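Local atomic coordinates of prohead core protein protease (PDB entry 5JBL), a protein that acts as the serine protease of the phage T4 prohead core, cleaving itself and many other prohead proteins so that space is cleared for the DNA genome. Residues L26-G31 / N70-L75; I62-E67 / N127-R132; N103-A108 / A159-G164. The protein carries 3 engineered substitutions. All blocks are in the same frame, centred on the assembly; numbering follows the deposited sequence.

Interaction 1 (L26-G31 / N70-L75); sequences LIETWG and NRNKRL
E28, T29 and W30 run past N72, R71 and N70 in that order, the nearest CA atoms, those of E28 and N72, lying 6.7 Å apart, so the strand that starts before L26 meets the type I turn N70-K73 through side chains and waters instead of direct backbone bonds. The carboxylate of E28 is the focus. Its OE1 accepts from N70 ND2 at 2.9 Å and from N72 ND2 at 3.1 Å, the two amides arriving from opposite faces of the carboxylate plane. E28 OE2 forms a salt bridge with R74 NH1 at 2.9 Å; it lies near the guanidinium plane, but NH1 meets it from above the carboxylate plane, the two planes being 79° apart. Y76 OH also hydrogen-bonds OE2. The E28 chain bends at chi2 (-67°), turning the carboxylate in among these donors. L26 CD2 lies over one face of the R74 guanidinium, 3.8 Å from R74 CZ. Within the turn, N70 OD1 accepts from R74 N at 3.0 Å. The W30 indole packs against N70, with W30 CZ3 3.7 Å from N70 CB, while W30 NE1 is hydrogen-bonded to S160 OG. The extended R71 chain passes T29 OG1 and lays a guanidinium face over G31, R71 NH2 being 3.3 Å from G31 CA. Waters bridge T29 O to R71 N and N72 N. I27 and T29 lie beside the engineered active-site positions A104 and A159, consistent with the N-terminal segment blocking the catalytic centre. L26-I27-E28 matches the L/I-X-E cleavage motif, and the polar pocket around E28 is consistent with recognition of the glutamate before the inferred autolysis bond.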
loop_
_atom_site.group_PDB
_atom_site.type_symbol
_atom_site.label_atom_id
_atom_site.label_comp_id
_atom_site.label_asym_id
_atom_site.label_seq_id
_atom_site.Cartn_x
_atom_site.Cartn_y
_atom_site.Cartn_z
ATOM N N LEU C 26 16.809 -20.937 -10.212
ATOM C CA LEU C 26 17.989 -20.266 -10.756
ATOM C C LEU C 26 17.574 -18.850 -11.151
ATOM O O LEU C 26 16.759 -18.671 -12.065
ATOM C CB LEU C 26 18.543 -21.040 -11.954
ATOM C CG LEU C 26 19.011 -22.463 -11.689
ATOM C CD1 LEU C 26 19.290 -23.219 -13.008
ATOM C CD2 LEU C 26 20.238 -22.453 -10.770
ATOM N N ILE C 27 18.117 -17.854 -10.449
ATOM C CA ILE C 27 17.877 -16.441 -10.732
ATOM C C ILE C 27 19.162 -15.841 -11.279
ATOM O O ILE C 27 20.220 -15.970 -10.661
ATOM C CB ILE C 27 17.430 -15.683 -9.470
ATOM C CG1 ILE C 27 16.141 -16.292 -8.918
ATOM C CG2 ILE C 27 17.249 -14.184 -9.775
ATOM C CD1 ILE C 27 15.547 -15.496 -7.772
ATOM N N GLU C 28 19.071 -15.161 -12.419
ATOM C CA GLU C 28 20.251 -14.578 -13.040
ATOM C C GLU C 28 20.026 -13.096 -13.259
ATOM O O GLU C 28 18.913 -12.679 -13.564
ATOM C CB GLU C 28 20.561 -15.234 -14.381
ATOM C CG GLU C 28 20.399 -16.743 -14.408
ATOM C CD GLU C 28 21.409 -17.484 -13.543
ATOM O OE1 GLU C 28 22.434 -16.888 -13.141
ATOM O OE2 GLU C 28 21.172 -18.677 -13.258
ATOM N N THR C 29 21.079 -12.302 -13.095
ATOM C CA THR C 29 21.067 -10.920 -13.548
ATOM C C THR C 29 21.849 -10.821 -14.854
ATOM O O THR C 29 22.859 -11.505 -15.045
ATOM C CB THR C 29 21.655 -9.988 -12.487
ATOM O OG1 THR C 29 22.983 -10.426 -12.159
ATOM C CG2 THR C 29 20.797 -10.010 -11.248
ATOM N N TRP C 30 21.355 -9.992 -15.770
ATOM C CA TRP C 30 21.926 -9.911 -17.108
ATOM C C TRP C 30 22.300 -8.491 -17.528
ATOM O O TRP C 30 22.572 -8.267 -18.711
ATOM C CB TRP C 30 20.957 -10.495 -18.135
ATOM C CG TRP C 30 20.605 -11.928 -17.927
ATOM C CD1 TRP C 30 19.415 -12.418 -17.457
ATOM C CD2 TRP C 30 21.424 -13.069 -18.213
ATOM N NE1 TRP C 30 19.450 -13.799 -17.428
ATOM C CE2 TRP C 30 20.671 -14.220 -17.881
ATOM C CE3 TRP C 30 22.739 -13.232 -18.679
ATOM C CZ2 TRP C 30 21.174 -15.511 -18.028
ATOM C CZ3 TRP C 30 23.237 -14.515 -18.819
ATOM C CH2 TRP C 30 22.454 -15.640 -18.488
ATOM N N GLY C 31 22.300 -7.527 -16.619
ATOM C CA GLY C 31 22.739 -6.186 -16.955
ATOM C C GLY C 31 21.604 -5.278 -17.366
ATOM O O GLY C 31 20.422 -5.561 -17.161
ATOM N N ASN C 70 28.199 -15.856 -16.622
ATOM C CA ASN C 70 27.466 -14.663 -16.219
ATOM C C ASN C 70 27.902 -14.223 -14.820
ATOM O O ASN C 70 28.847 -14.764 -14.235
ATOM C CB ASN C 70 25.949 -14.880 -16.322
ATOM C CG ASN C 70 25.380 -15.851 -15.278
ATOM O OD1 ASN C 70 26.039 -16.235 -14.315
ATOM N ND2 ASN C 70 24.116 -16.220 -15.470
ATOM N N ARG C 71 27.197 -13.238 -14.261
ATOM C CA ARG C 71 27.603 -12.677 -12.975
ATOM C C ARG C 71 27.507 -13.692 -11.843
ATOM O O ARG C 71 28.280 -13.615 -10.884
ATOM C CB ARG C 71 26.756 -11.450 -12.642
ATOM C CG ARG C 71 26.870 -10.297 -13.624
ATOM C CD ARG C 71 25.772 -9.263 -13.364
ATOM N NE ARG C 71 25.892 -8.085 -14.220
ATOM C CZ ARG C 71 25.177 -6.975 -14.064
ATOM N NH1 ARG C 71 24.287 -6.890 -13.082
ATOM N NH2 ARG C 71 25.353 -5.947 -14.887
ATOM N N ASN C 72 26.579 -14.652 -11.932
ATOM C CA ASN C 72 26.476 -15.717 -10.935
ATOM C C ASN C 72 27.447 -16.864 -11.183
ATOM O O ASN C 72 27.293 -17.921 -10.565
ATOM C CB ASN C 72 25.052 -16.288 -10.898
ATOM C CG ASN C 72 24.099 -15.445 -10.091
ATOM O OD1 ASN C 72 24.498 -14.727 -9.175
ATOM N ND2 ASN C 72 22.818 -15.544 -10.415
ATOM N N LYS C 73 28.426 -16.695 -12.078
ATOM C CA LYS C 73 29.382 -17.756 -12.406
ATOM C C LYS C 73 28.675 -18.989 -12.973
ATOM O O LYS C 73 29.058 -20.131 -12.703
ATOM C CB LYS C 73 30.245 -18.132 -11.199
ATOM C CG LYS C 73 30.990 -16.963 -10.592
ATOM C CD LYS C 73 31.993 -16.402 -11.579
ATOM C CE LYS C 73 32.838 -15.291 -10.954
ATOM N NZ LYS C 73 32.025 -14.071 -10.647
ATOM N N ARG C 74 27.653 -18.754 -13.792
ATOM C CA ARG C 74 26.913 -19.814 -14.462
ATOM C C ARG C 74 26.939 -19.595 -15.966
ATOM O O ARG C 74 26.859 -18.458 -16.437
ATOM C CB ARG C 74 25.457 -19.854 -13.983
ATOM C CG ARG C 74 25.329 -20.204 -12.536
ATOM C CD ARG C 74 23.948 -19.875 -12.048
ATOM N NE ARG C 74 23.833 -20.130 -10.621
ATOM C CZ ARG C 74 22.810 -19.734 -9.876
ATOM N NH1 ARG C 74 21.814 -19.055 -10.430
ATOM N NH2 ARG C 74 22.786 -20.029 -8.580
ATOM N N LEU C 75 27.022 -20.687 -16.714
ATOM C CA LEU C 75 27.011 -20.638 -18.166
ATOM C C LEU C 75 25.811 -21.429 -18.660
ATOM O O LEU C 75 25.619 -22.584 -18.255
ATOM C CB LEU C 75 28.315 -21.214 -18.742
ATOM C CG LEU C 75 28.514 -21.183 -20.264
ATOM C CD1 LEU C 75 29.987 -21.027 -20.583
ATOM C CD2 LEU C 75 27.976 -22.437 -20.946
HETATM O O HOH W 1 20.066 -18.344 -8.285
HETATM O O HOH W 2 23.815 -13.861 -13.197
HETATM O O HOH W 3 25.342 -11.612 -16.212
HETATM O O HOH W 4 23.243 -12.284 -10.269
#

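Interaction 2 (I62-E67 / N127-R132); sequences IFLQAE and NDVYGR. Engineered in segment 62-67: L64 (natural residue Met).
V129 O receives two backbone N-H groups from the facing strand, F63 N at 2.8 Å and, weakly, L64 N at 3.4 Å. Farther along, V129 N gives its hydrogen to L64 O at 2.8 Å, and A66 N reaches N127 O beyond the end of the strand pairing. Q65 and D128 form a non-hydrogen-bonded pair whose side chains lie side by side and point the same way: Q65 NE2 donates to D128 OD1 at 3.1 Å from above the carboxylate plane, and a water joins that same oxygen to A66 O. At the other end, I62 CG1 sits over one face of the Y130 ring, toward its rim, in a CH-pi contact 3.8 Å from the centroid and 25° off the normal. With CG1 anti to the carbonyl carbon (chi1 -68°), the branch is carried over the ring and I62 CD1 reaches D128 OD2. F63 turns its ring face over G131, with F63 CE2 3.4 Å from G131 CA; the absence of a side chain at G131 permits this close approach. The engineered L64 packs its CB against V129 CG2 at 4.1 Å, and both residues meet L81 of helix 78-93 and M122 of strand 115-125. With F63 and L64 both opposite V129, the register slips by one residue: a classic beta bulge in the antiparallel pairing of strands 53-65 and 128-135.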
loop_
_atom_site.group_PDB
_atom_site.type_symbol
_atom_site.label_atom_id
_atom_site.label_comp_id
_atom_site.label_asym_id
_atom_site.label_seq_id
_atom_site.Cartn_x
_atom_site.Cartn_y
_atom_site.Cartn_z
ATOM N N ILE C 62 19.146 -6.854 -24.565
ATOM C CA ILE C 62 19.564 -8.194 -24.167
ATOM C C ILE C 62 18.855 -8.589 -22.882
ATOM O O ILE C 62 18.978 -7.915 -21.849
ATOM C CB ILE C 62 21.086 -8.265 -24.007
ATOM C CG1 ILE C 62 21.751 -8.121 -25.380
ATOM C CG2 ILE C 62 21.494 -9.560 -23.309
ATOM C CD1 ILE C 62 23.260 -8.005 -25.323
ATOM N N PHE C 63 18.113 -9.692 -22.935
ATOM C CA PHE C 63 17.443 -10.197 -21.746
ATOM C C PHE C 63 18.109 -11.432 -21.153
ATOM O O PHE C 63 17.973 -11.662 -19.956
ATOM C CB PHE C 63 15.977 -10.535 -22.051
ATOM C CG PHE C 63 15.068 -9.328 -22.234
ATOM C CD1 PHE C 63 15.509 -8.043 -21.971
ATOM C CD2 PHE C 63 13.763 -9.504 -22.680
ATOM C CE1 PHE C 63 14.663 -6.939 -22.140
ATOM C CE2 PHE C 63 12.910 -8.424 -22.847
ATOM C CZ PHE C 63 13.359 -7.131 -22.572
ATOM N N LEU C 64 18.789 -12.240 -21.964
ATOM C CA LEU C 64 19.528 -13.411 -21.507
ATOM C C LEU C 64 20.691 -13.647 -22.462
ATOM O O LEU C 64 20.679 -13.190 -23.610
ATOM C CB LEU C 64 18.650 -14.674 -21.446
ATOM C CG LEU C 64 17.404 -14.674 -20.553
ATOM C CD1 LEU C 64 16.188 -14.241 -21.359
ATOM C CD2 LEU C 64 17.179 -16.030 -19.919
ATOM N N GLN C 65 21.692 -14.381 -21.989
ATOM C CA GLN C 65 22.879 -14.662 -22.788
ATOM C C GLN C 65 23.302 -16.111 -22.642
ATOM O O GLN C 65 23.397 -16.615 -21.521
ATOM C CB GLN C 65 24.040 -13.772 -22.381
ATOM C CG GLN C 65 23.788 -12.312 -22.619
ATOM C CD GLN C 65 24.984 -11.483 -22.253
ATOM O OE1 GLN C 65 25.199 -11.180 -21.082
ATOM N NE2 GLN C 65 25.799 -11.145 -23.247
ATOM N N ALA C 66 23.594 -16.756 -23.774
ATOM C CA ALA C 66 24.122 -18.109 -23.826
ATOM C C ALA C 66 25.635 -18.077 -23.984
ATOM O O ALA C 66 26.212 -17.095 -24.462
ATOM C CB ALA C 66 23.509 -18.889 -24.998
ATOM N N GLU C 67 26.268 -19.168 -23.554
ATOM C CA GLU C 67 27.674 -19.460 -23.851
ATOM C C GLU C 67 28.618 -18.418 -23.261
ATOM O O GLU C 67 29.713 -18.200 -23.779
ATOM C CB GLU C 67 27.902 -19.588 -25.359
ATOM C CG GLU C 67 27.112 -20.701 -26.020
ATOM C CD GLU C 67 27.585 -22.088 -25.611
ATOM O OE1 GLU C 67 28.744 -22.226 -25.154
ATOM O OE2 GLU C 67 26.795 -23.047 -25.758
ATOM N N ASN C 127 24.532 -15.283 -29.769
ATOM C CA ASN C 127 24.359 -15.989 -28.507
ATOM C C ASN C 127 23.515 -15.216 -27.507
ATOM O O ASN C 127 23.391 -15.655 -26.355
ATOM C CB ASN C 127 25.728 -16.311 -27.893
ATOM C CG ASN C 127 26.473 -17.381 -28.673
ATOM O OD1 ASN C 127 25.862 -18.286 -29.238
ATOM N ND2 ASN C 127 27.796 -17.262 -28.739
ATOM N N ASP C 128 22.910 -14.104 -27.921
ATOM C CA ASP C 128 22.145 -13.247 -27.027
ATOM C C ASP C 128 20.662 -13.332 -27.340
ATOM O O ASP C 128 20.267 -13.332 -28.507
ATOM C CB ASP C 128 22.609 -11.796 -27.137
ATOM C CG ASP C 128 24.015 -11.605 -26.613
ATOM O OD1 ASP C 128 24.408 -12.349 -25.688
ATOM O OD2 ASP C 128 24.731 -10.727 -27.127
ATOM N N VAL C 129 19.843 -13.365 -26.291
ATOM C CA VAL C 129 18.393 -13.337 -26.430
ATOM C C VAL C 129 17.966 -11.886 -26.253
ATOM O O VAL C 129 18.165 -11.303 -25.185
ATOM C CB VAL C 129 17.710 -14.253 -25.406
ATOM C CG1 VAL C 129 16.225 -14.354 -25.705
ATOM C CG2 VAL C 129 18.365 -15.626 -25.416
ATOM N N TYR C 130 17.413 -11.281 -27.301
ATOM C CA TYR C 130 16.867 -9.939 -27.185
ATOM C C TYR C 130 15.374 -10.011 -26.901
ATOM O O TYR C 130 14.717 -11.013 -27.177
ATOM C CB TYR C 130 17.111 -9.134 -28.467
ATOM C CG TYR C 130 18.511 -8.573 -28.566
ATOM C CD1 TYR C 130 19.592 -9.401 -28.858
ATOM C CD2 TYR C 130 18.761 -7.224 -28.329
ATOM C CE1 TYR C 130 20.883 -8.894 -28.943
ATOM C CE2 TYR C 130 20.043 -6.712 -28.402
ATOM C CZ TYR C 130 21.101 -7.553 -28.715
ATOM O OH TYR C 130 22.377 -7.046 -28.792
ATOM N N GLY C 131 14.830 -8.932 -26.350
ATOM C CA GLY C 131 13.388 -8.911 -26.223
ATOM C C GLY C 131 12.882 -7.495 -26.082
ATOM O O GLY C 131 13.646 -6.542 -25.919
ATOM N N ARG C 132 11.567 -7.373 -26.130
ATOM C CA ARG C 132 10.912 -6.092 -25.919
ATOM C C ARG C 132 9.874 -6.280 -24.825
ATOM O O ARG C 132 9.057 -7.202 -24.895
ATOM C CB ARG C 132 10.269 -5.577 -27.218
ATOM C CG ARG C 132 9.750 -4.157 -27.102
ATOM C CD ARG C 132 9.172 -3.648 -28.417
ATOM N NE ARG C 132 7.828 -4.162 -28.628
ATOM C CZ ARG C 132 7.530 -5.157 -29.458
ATOM N NH1 ARG C 132 8.487 -5.748 -30.167
ATOM N NH2 ARG C 132 6.272 -5.559 -29.581
HETATM O O HOH W 5 26.421 -14.281 -25.264
#

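Interaction 3 (N103-A108 / A159-G164); sequences NAPPRA and ASRGLG. Engineered in segment 103-108: A104 (natural residue His). Engineered in segment 159-164: A159 (natural residue Ser).
This is a loop-on-strand contact across the active site: the irregular segment 103-108, which follows strand 99-101, lies over strand 157-168 and is held chiefly by one arginine. At its start the two engineered catalytic positions face each other, A104 (histidine in the natural protein) and A159 (serine), their CB atoms 4.1 Å apart. Both being substituted, the structure retains the place of the catalytic pair but not its functional groups. R161 then rises from the strand into the loop. A bend at chi3 (-107°) brings its guanidinium under P105, with P105 CD over the centre of one face, 3.6 Å from R161 CZ. At the edge of the same group, R161 NH1 donates to R107 O at 2.9 Å in a nearly straight bond of 168°; this oxygen lies close to the guanidinium plane, whereas the donor approaches from above the carbonyl plane. The R107 side chain runs beside that of R161, their guanidinium planes 78° apart and their NH1 atoms separated by 3.8 Å. E101 OE2 makes salt bridges with R107 NH1 and R161 NH2, so the two guanidinium groups share one carboxylate, while D187 forms a salt bridge with R161 NE. P105 CG also sits over the centre of the R107 guanidinium, so the one proline ring lies against both arginines. Beyond them, A108 CB meets L163 CD2 at 4.0 Å. Strand 181-189 flanks the contact with D187 and V184, strand 24-29 approaches A104 and A108 through I27 and L25, and N103 ND2 is hydrogen-bonded to D111 of a neighbouring subunit.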
loop_
_atom_site.group_PDB
_atom_site.type_symbol
_atom_site.label_atom_id
_atom_site.label_comp_id
_atom_site.label_asym_id
_atom_site.label_seq_id
_atom_site.Cartn_x
_atom_site.Cartn_y
_atom_site.Cartn_z
ATOM N N ASN C 103 11.996 -6.177 -8.765
ATOM C CA ASN C 103 12.741 -7.072 -7.866
ATOM C C ASN C 103 12.469 -8.523 -8.229
ATOM O O ASN C 103 11.321 -8.886 -8.509
ATOM C CB ASN C 103 12.387 -6.854 -6.388
ATOM C CG ASN C 103 12.809 -5.499 -5.889
ATOM O OD1 ASN C 103 13.848 -4.981 -6.295
ATOM N ND2 ASN C 103 11.999 -4.907 -5.012
ATOM N N ALA C 104 13.507 -9.365 -8.208
ATOM C CA ALA C 104 13.327 -10.778 -8.506
ATOM C C ALA C 104 13.101 -11.517 -7.191
ATOM O O ALA C 104 14.045 -11.668 -6.406
ATOM C CB ALA C 104 14.535 -11.337 -9.245
ATOM N N PRO C 105 11.895 -11.995 -6.919
ATOM C CA PRO C 105 11.617 -12.654 -5.643
ATOM C C PRO C 105 12.057 -14.107 -5.677
ATOM O O PRO C 105 12.265 -14.684 -6.759
ATOM C CB PRO C 105 10.092 -12.533 -5.531
ATOM C CG PRO C 105 9.630 -12.620 -6.958
ATOM C CD PRO C 105 10.696 -11.901 -7.775
ATOM N N PRO C 106 12.217 -14.745 -4.511
ATOM C CA PRO C 106 12.669 -16.146 -4.492
ATOM C C PRO C 106 11.547 -17.140 -4.777
ATOM O O PRO C 106 11.212 -17.999 -3.966
ATOM C CB PRO C 106 13.234 -16.281 -3.074
ATOM C CG PRO C 106 12.336 -15.399 -2.259
ATOM C CD PRO C 106 12.005 -14.219 -3.147
ATOM N N ARG C 107 10.905 -16.988 -5.927
ATOM C CA ARG C 107 9.880 -17.938 -6.328
ATOM C C ARG C 107 9.929 -18.035 -7.841
ATOM O O ARG C 107 10.466 -17.154 -8.515
ATOM C CB ARG C 107 8.492 -17.570 -5.791
ATOM C CG ARG C 107 8.154 -16.123 -5.849
ATOM C CD ARG C 107 6.802 -15.808 -5.177
ATOM N NE ARG C 107 6.692 -14.360 -5.017
ATOM C CZ ARG C 107 6.480 -13.519 -6.023
ATOM N NH1 ARG C 107 6.347 -13.992 -7.263
ATOM N NH2 ARG C 107 6.430 -12.204 -5.795
ATOM N N ALA C 108 9.424 -19.145 -8.369
ATOM C CA ALA C 108 9.503 -19.401 -9.805
ATOM C C ALA C 108 8.402 -18.723 -10.616
ATOM O O ALA C 108 8.596 -18.482 -11.815
ATOM C CB ALA C 108 9.462 -20.906 -10.063
ATOM N N ALA C 159 16.571 -9.340 -14.697
ATOM C CA ALA C 159 16.878 -10.648 -14.150
ATOM C C ALA C 159 15.903 -11.651 -14.730
ATOM O O ALA C 159 14.742 -11.314 -14.994
ATOM C CB ALA C 159 16.763 -10.671 -12.606
ATOM N N SER C 160 16.367 -12.888 -14.895
ATOM C CA SER C 160 15.497 -13.983 -15.300
ATOM C C SER C 160 15.366 -14.962 -14.143
ATOM O O SER C 160 16.207 -14.990 -13.241
ATOM C CB SER C 160 16.031 -14.701 -16.557
ATOM O OG SER C 160 17.331 -15.253 -16.337
ATOM N N ARG C 161 14.280 -15.737 -14.165
ATOM C CA ARG C 161 14.025 -16.808 -13.210
ATOM C C ARG C 161 13.787 -18.124 -13.943
ATOM O O ARG C 161 13.145 -18.158 -14.996
ATOM C CB ARG C 161 12.810 -16.493 -12.321
ATOM C CG ARG C 161 12.967 -15.288 -11.415
ATOM C CD ARG C 161 11.778 -15.174 -10.477
ATOM N NE ARG C 161 10.893 -14.086 -10.853
ATOM C CZ ARG C 161 9.631 -13.973 -10.468
ATOM N NH1 ARG C 161 9.075 -14.905 -9.703
ATOM N NH2 ARG C 161 8.923 -12.921 -10.858
ATOM N N GLY C 162 14.290 -19.218 -13.385
ATOM C CA GLY C 162 14.042 -20.492 -14.024
ATOM C C GLY C 162 14.291 -21.619 -13.050
ATOM O O GLY C 162 14.679 -21.398 -11.900
ATOM N N LEU C 163 14.079 -22.845 -13.534
ATOM C CA LEU C 163 14.252 -24.051 -12.742
ATOM C C LEU C 163 15.237 -24.970 -13.444
ATOM O O LEU C 163 15.062 -25.285 -14.624
ATOM C CB LEU C 163 12.920 -24.781 -12.532
ATOM C CG LEU C 163 11.845 -23.999 -11.775
ATOM C CD1 LEU C 163 10.494 -24.684 -11.907
ATOM C CD2 LEU C 163 12.235 -23.831 -10.309
ATOM N N GLY C 164 16.264 -25.400 -12.727
ATOM C CA GLY C 164 17.234 -26.293 -13.334
ATOM C C GLY C 164 18.246 -26.764 -12.316
ATOM O O GLY C 164 18.068 -26.591 -11.109
#

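From the N terminus, segment 26-31 first meets 70-75, so interaction 1 closes a loop of 38 residues that holds all of strand 53-65. Interaction 2 starts inside that loop, at 62-67, and closes over 59 residues, including helix 78-93, so the two cross along the chain. Interaction 3 starts within the span of interaction 2 and closes over 50 residues, including helix 142-151, crossing it in turn, while interactions 1 and 3 follow in series. Spatially, W30 packs on F63, L64 and Q65 to join interactions 1 and 2, and neighbouring strands 24-29 and 157-168 link 1 with 3. Together they connect the mixed sheet, the antiparallel sheet and the active-site loop.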